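Local structure of DynE8 (Micromonospora chersina, 4AMM) at residues A[340-345]-A[361-366]; A[99-104]-A[346-351]. The protein forms the acyltransferase domain of an iterative polyketide synthase of enediyne (dynemicin) biosynthesis, and probably loads acyl units for polyketide chain building. All coordinates share one frame; numbering follows the deposited sequence.

Both contacts lie in one parallel five-stranded sheet of the acyltransferase domain, their centres about 11 Å apart. Strand 344-347 is shared: interaction 1 pairs its start with edge strand 365-367, and interaction 2 pairs its end with strand 99-103. Along the chain the segments alternate, 99-104 coming first, then 340-345, 346-351 and 361-366. Backbone bonds stitch the two contacts together, Leu-344 O lying 2.9 Å from Gly-100 N and Val-366 O 2.9 Å from Glu-347 N. Interaction 2 is buried near the centre of the chain; interaction 1 is partly buried. Strand 344-347 thus joins the sheet's edge to its middle, and a local beta-alpha-beta unit to a strand more than 240 residues earlier.

Interaction 1. Residues A[340-345]-A[361-366]; sequences LDADLL and AGRTAV
Arg-363 reaches back across Leu-345 to the chain ahead of strand 344-347, where the two parallel strands of a beta-alpha-beta unit begin, helix 353-360 being the connection between that strand and edge strand 365-367. The helix ends in a Schellman motif with Gly-362 as its C-prime residue, and Arg-363 follows at once. Polar contacts gather at its guanidinium. NH2 donates to two carbonyls, Leu-340 O at 2.9 Å and Ala-342 O at 3.0 Å, the latter bond in the carbonyl plane on a lone pair. The chain bends at chi2 and chi3 (-62° and -74°), which folds the group over toward these oxygens; NH1 adds a weak bond to Leu-340 O and a further one to Leu-337 O in the last turn of helix 333-339. One water accepts from Arg-363 NE and Thr-364 N and donates to Ala-342 O, tying the side chain to the backbone of the next residue and to the facing loop.

Backbone pairing takes over beyond this point: Leu-345 N donates to Thr-364 O (2.9 Å) and Val-366 N to Leu-345 O (3.1 Å), either side of Ala-365. Apolar contact is made by Leu-345, whose CB meets Ala-365 CB at 3.9 Å on the face covered by Ala-358 of the helix. Its CD1 sits over one face of the guanidinium, offset toward the rim, and also touches Arg-363 CB at 3.9 Å.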
loop_
_atom_site.group_PDB
_atom_site.type_symbol
_atom_site.label_atom_id
_atom_site.label_comp_id
_atom_site.label_asym_id
_atom_site.label_seq_id
_atom_site.Cartn_x
_atom_site.Cartn_y
_atom_site.Cartn_z
ATOM N N LEU A 340 2.512 10.265 8.452
ATOM C CA LEU A 340 1.114 9.911 8.343
ATOM C C LEU A 340 0.706 9.272 9.649
ATOM O O LEU A 340 1.087 8.172 9.954
ATOM C CB LEU A 340 0.948 9.020 7.055
ATOM C CG LEU A 340 -0.401 8.553 6.573
ATOM C CD1 LEU A 340 -1.454 9.692 6.402
ATOM C CD2 LEU A 340 -0.213 7.719 5.273
ATOM N N ASP A 341 -0.035 9.988 10.485
ATOM C CA ASP A 341 -0.438 9.515 11.822
ATOM C C ASP A 341 -1.753 8.764 11.668
ATOM O O ASP A 341 -2.795 9.370 11.408
ATOM C CB ASP A 341 -0.550 10.728 12.726
ATOM C CG ASP A 341 -1.275 10.406 14.099
ATOM O OD1 ASP A 341 -1.312 9.214 14.545
ATOM O OD2 ASP A 341 -1.830 11.373 14.702
ATOM N N ALA A 342 -1.682 7.437 11.700
ATOM C CA ALA A 342 -2.850 6.666 11.377
ATOM C C ALA A 342 -2.753 5.371 12.123
ATOM O O ALA A 342 -1.698 4.723 12.140
ATOM C CB ALA A 342 -2.942 6.366 9.851
ATOM N N ASP A 343 -3.818 4.948 12.742
ATOM C CA ASP A 343 -3.881 3.676 13.374
ATOM C C ASP A 343 -3.928 2.502 12.430
ATOM O O ASP A 343 -3.476 1.389 12.764
ATOM C CB ASP A 343 -5.154 3.623 14.200
ATOM C CG ASP A 343 -5.276 4.807 15.151
ATOM O OD1 ASP A 343 -4.378 4.883 16.032
ATOM O OD2 ASP A 343 -6.170 5.672 15.012
ATOM N N LEU A 344 -4.438 2.742 11.232
ATOM C CA LEU A 344 -4.512 1.703 10.267
ATOM C C LEU A 344 -4.233 2.317 8.869
ATOM O O LEU A 344 -4.630 3.435 8.560
ATOM C CB LEU A 344 -5.904 1.069 10.449
ATOM C CG LEU A 344 -6.305 -0.084 9.591
ATOM C CD1 LEU A 344 -7.367 -0.788 10.363
ATOM C CD2 LEU A 344 -6.828 0.488 8.267
ATOM N N LEU A 345 -3.510 1.569 8.025
ATOM C CA LEU A 345 -3.214 2.032 6.668
ATOM C C LEU A 345 -3.891 1.089 5.703
ATOM O O LEU A 345 -3.847 -0.146 5.908
ATOM C CB LEU A 345 -1.693 1.985 6.459
ATOM C CG LEU A 345 -0.959 2.930 7.362
ATOM C CD1 LEU A 345 0.474 2.588 7.536
ATOM C CD2 LEU A 345 -1.123 4.357 6.853
ATOM N N ALA A 361 7.759 -1.705 9.143
ATOM C CA ALA A 361 8.000 -0.548 10.029
ATOM C C ALA A 361 7.185 -0.555 11.304
ATOM O O ALA A 361 7.128 0.408 12.118
ATOM C CB ALA A 361 7.741 0.755 9.257
ATOM N N GLY A 362 6.520 -1.678 11.546
ATOM C CA GLY A 362 5.732 -1.837 12.742
ATOM C C GLY A 362 4.359 -1.191 12.672
ATOM O O GLY A 362 3.713 -1.063 13.690
ATOM N N ARG A 363 3.918 -0.842 11.468
ATOM C CA ARG A 363 2.572 -0.239 11.326
ATOM C C ARG A 363 1.551 -1.348 10.960
ATOM O O ARG A 363 1.904 -2.479 10.546
ATOM C CB ARG A 363 2.633 0.859 10.258
ATOM C CG ARG A 363 3.589 2.017 10.506
ATOM C CD ARG A 363 3.204 2.810 11.795
ATOM N NE ARG A 363 2.007 3.587 11.438
ATOM C CZ ARG A 363 1.964 4.786 10.812
ATOM N NH1 ARG A 363 3.086 5.413 10.434
ATOM N NH2 ARG A 363 0.747 5.314 10.526
ATOM N N THR A 364 0.284 -1.037 11.145
ATOM C CA THR A 364 -0.800 -1.968 10.758
ATOM C C THR A 364 -1.360 -1.592 9.398
ATOM O O THR A 364 -1.747 -0.428 9.246
ATOM C CB THR A 364 -1.955 -1.851 11.770
ATOM O OG1 THR A 364 -1.493 -2.231 13.098
ATOM C CG2 THR A 364 -3.191 -2.729 11.425
ATOM N N ALA A 365 -1.309 -2.514 8.417
ATOM C CA ALA A 365 -1.660 -2.161 7.065
ATOM C C ALA A 365 -2.290 -3.355 6.377
ATOM O O ALA A 365 -1.840 -4.543 6.576
ATOM C CB ALA A 365 -0.390 -1.717 6.303
ATOM N N VAL A 366 -3.213 -3.114 5.479
ATOM C CA VAL A 366 -3.854 -4.127 4.668
ATOM C C VAL A 366 -4.081 -3.601 3.280
ATOM O O VAL A 366 -4.279 -2.366 3.141
ATOM C CB VAL A 366 -5.156 -4.563 5.359
ATOM C CG1 VAL A 366 -6.099 -3.431 5.484
ATOM C CG2 VAL A 366 -5.807 -5.729 4.652
HETATM O O HOH W 1 -0.224 1.811 12.304
#

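Interaction 2. Residues A[99-104]-A[346-351]; sequences VGLLFP and VEVGPG
Val-348 parts its two methyls between Phe-103 and Leu-101. CG1, anti to the backbone N (chi1 -173°), comes to 3.6 Å from Phe-103 CE1, while CG2 turns the other way and rests 3.9 Å from Leu-101 CD2. The Phe-103 side chain starts off away from the segment 346-351, but its ring swings back to lie alongside Val-348, both pointing the same way. Beyond them, Ile-159 of helix 144-165 and Ala-181 and Ala-182 of helix 178-185 touch the Phe-103 side chain, which also touches residues of what is probably a GxSxG nucleophile elbow. At the start of strand 99-103, Val-99 CG1 meets Val-346 CG2 methyl to methyl.

The backbones behind them are neighbouring parallel strands, 99-103 and 344-347, of the five-stranded sheet, with Val-348 just past the end of the second. Leu-101 pairs with Val-346 and Leu-102 with Glu-347. Val-346 N donates to Gly-100 O, Leu-102 N to Val-346 O, and Val-348 N to Leu-102 O at 2.8 Å.

On the sheet face carrying Leu-102 and Glu-347, the Glu-347 chain runs extended past Leu-102 O toward Pro-104, and OE2 stops 3.4 Å from Pro-104 CB. Its carboxylate is held by the first turn of helix 353-360, through Leu-354 N and Ser-355 N, where the helix end would probably favour its negative charge. The Pro-104 ring lies in the hollow where the chain turns after Val-348: CD approaches Val-348 O at 3.5 Å, and CG lies 3.9 Å from Gly-349 CA and 4.0 Å from Pro-350 CD.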
loop_
_atom_site.group_PDB
_atom_site.type_symbol
_atom_site.label_atom_id
_atom_site.label_comp_id
_atom_site.label_asym_id
_atom_site.label_seq_id
_atom_site.Cartn_x
_atom_site.Cartn_y
_atom_site.Cartn_z
ATOM N N VAL A 99 -7.365 6.633 9.566
ATOM C CA VAL A 99 -6.958 5.715 8.464
ATOM C C VAL A 99 -6.203 6.486 7.490
ATOM O O VAL A 99 -6.619 7.543 7.020
ATOM C CB VAL A 99 -8.212 5.068 7.806
ATOM C CG1 VAL A 99 -7.755 4.190 6.630
ATOM C CG2 VAL A 99 -8.937 4.172 8.819
ATOM N N GLY A 100 -5.026 5.925 7.048
ATOM C CA GLY A 100 -4.226 6.561 5.993
ATOM C C GLY A 100 -4.220 5.685 4.768
ATOM O O GLY A 100 -4.368 4.477 4.910
ATOM N N LEU A 101 -4.020 6.262 3.597
ATOM C CA LEU A 101 -3.862 5.503 2.358
ATOM C C LEU A 101 -2.422 5.368 1.904
ATOM O O LEU A 101 -1.624 6.264 2.027
ATOM C CB LEU A 101 -4.666 6.116 1.211
ATOM C CG LEU A 101 -6.141 6.440 1.525
ATOM C CD1 LEU A 101 -6.759 7.037 0.277
ATOM C CD2 LEU A 101 -6.860 5.168 1.902
ATOM N N LEU A 102 -2.153 4.196 1.355
ATOM C CA LEU A 102 -0.821 3.905 0.678
ATOM C C LEU A 102 -1.009 3.607 -0.769
ATOM O O LEU A 102 -1.774 2.701 -1.099
ATOM C CB LEU A 102 -0.195 2.695 1.365
ATOM C CG LEU A 102 -0.045 2.749 2.893
ATOM C CD1 LEU A 102 0.460 1.352 3.430
ATOM C CD2 LEU A 102 0.909 3.809 3.341
ATOM N N PHE A 103 -0.309 4.363 -1.637
ATOM C CA PHE A 103 -0.433 4.107 -3.067
ATOM C C PHE A 103 0.899 3.509 -3.582
ATOM O O PHE A 103 1.950 4.175 -3.493
ATOM C CB PHE A 103 -0.700 5.416 -3.809
ATOM C CG PHE A 103 -2.148 5.901 -3.608
ATOM C CD1 PHE A 103 -3.123 5.404 -4.432
ATOM C CD2 PHE A 103 -2.499 6.816 -2.609
ATOM C CE1 PHE A 103 -4.485 5.792 -4.278
ATOM C CE2 PHE A 103 -3.895 7.193 -2.446
ATOM C CZ PHE A 103 -4.855 6.702 -3.279
ATOM N N PRO A 104 0.842 2.254 -4.073
ATOM C CA PRO A 104 2.099 1.569 -4.418
ATOM C C PRO A 104 2.716 2.072 -5.680
ATOM O O PRO A 104 2.098 2.671 -6.602
ATOM C CB PRO A 104 1.629 0.132 -4.606
ATOM C CG PRO A 104 0.240 0.283 -5.165
ATOM C CD PRO A 104 -0.360 1.465 -4.334
ATOM N N VAL A 346 -4.466 1.580 4.641
ATOM C CA VAL A 346 -5.050 0.772 3.611
ATOM C C VAL A 346 -4.358 1.071 2.307
ATOM O O VAL A 346 -4.264 2.240 1.867
ATOM C CB VAL A 346 -6.602 1.096 3.470
ATOM C CG1 VAL A 346 -7.165 0.287 2.280
ATOM C CG2 VAL A 346 -7.279 0.685 4.797
ATOM N N GLU A 347 -3.784 0.046 1.698
ATOM C CA GLU A 347 -3.137 0.190 0.372
ATOM C C GLU A 347 -4.155 0.129 -0.751
ATOM O O GLU A 347 -5.029 -0.777 -0.782
ATOM C CB GLU A 347 -2.041 -0.902 0.284
ATOM C CG GLU A 347 -1.245 -0.879 -1.032
ATOM C CD GLU A 347 -0.110 -1.905 -1.032
ATOM O OE1 GLU A 347 0.003 -2.709 -0.084
ATOM O OE2 GLU A 347 0.744 -1.736 -1.871
ATOM N N VAL A 348 -4.044 1.120 -1.644
ATOM C CA VAL A 348 -5.031 1.315 -2.762
ATOM C C VAL A 348 -4.361 1.120 -4.133
ATOM O O VAL A 348 -3.832 2.042 -4.752
ATOM C CB VAL A 348 -5.546 2.761 -2.656
ATOM C CG1 VAL A 348 -6.723 3.056 -3.648
ATOM C CG2 VAL A 348 -6.073 3.071 -1.248
ATOM N N GLY A 349 -4.324 -0.120 -4.585
ATOM C CA GLY A 349 -3.520 -0.360 -5.781
ATOM C C GLY A 349 -3.410 -1.828 -5.784
ATOM O O GLY A 349 -3.968 -2.578 -4.928
ATOM N N PRO A 350 -2.730 -2.305 -6.832
ATOM C CA PRO A 350 -2.560 -3.722 -7.019
ATOM C C PRO A 350 -1.435 -4.220 -6.126
ATOM O O PRO A 350 -0.471 -3.505 -5.900
ATOM C CB PRO A 350 -2.141 -3.800 -8.509
ATOM C CG PRO A 350 -1.540 -2.520 -8.853
ATOM C CD PRO A 350 -2.078 -1.470 -7.862
ATOM N N GLY A 351 -1.607 -5.457 -5.677
ATOM C CA GLY A 351 -0.641 -6.177 -4.863
ATOM C C GLY A 351 -0.633 -5.664 -3.427
ATOM O O GLY A 351 -1.520 -4.917 -3.016
#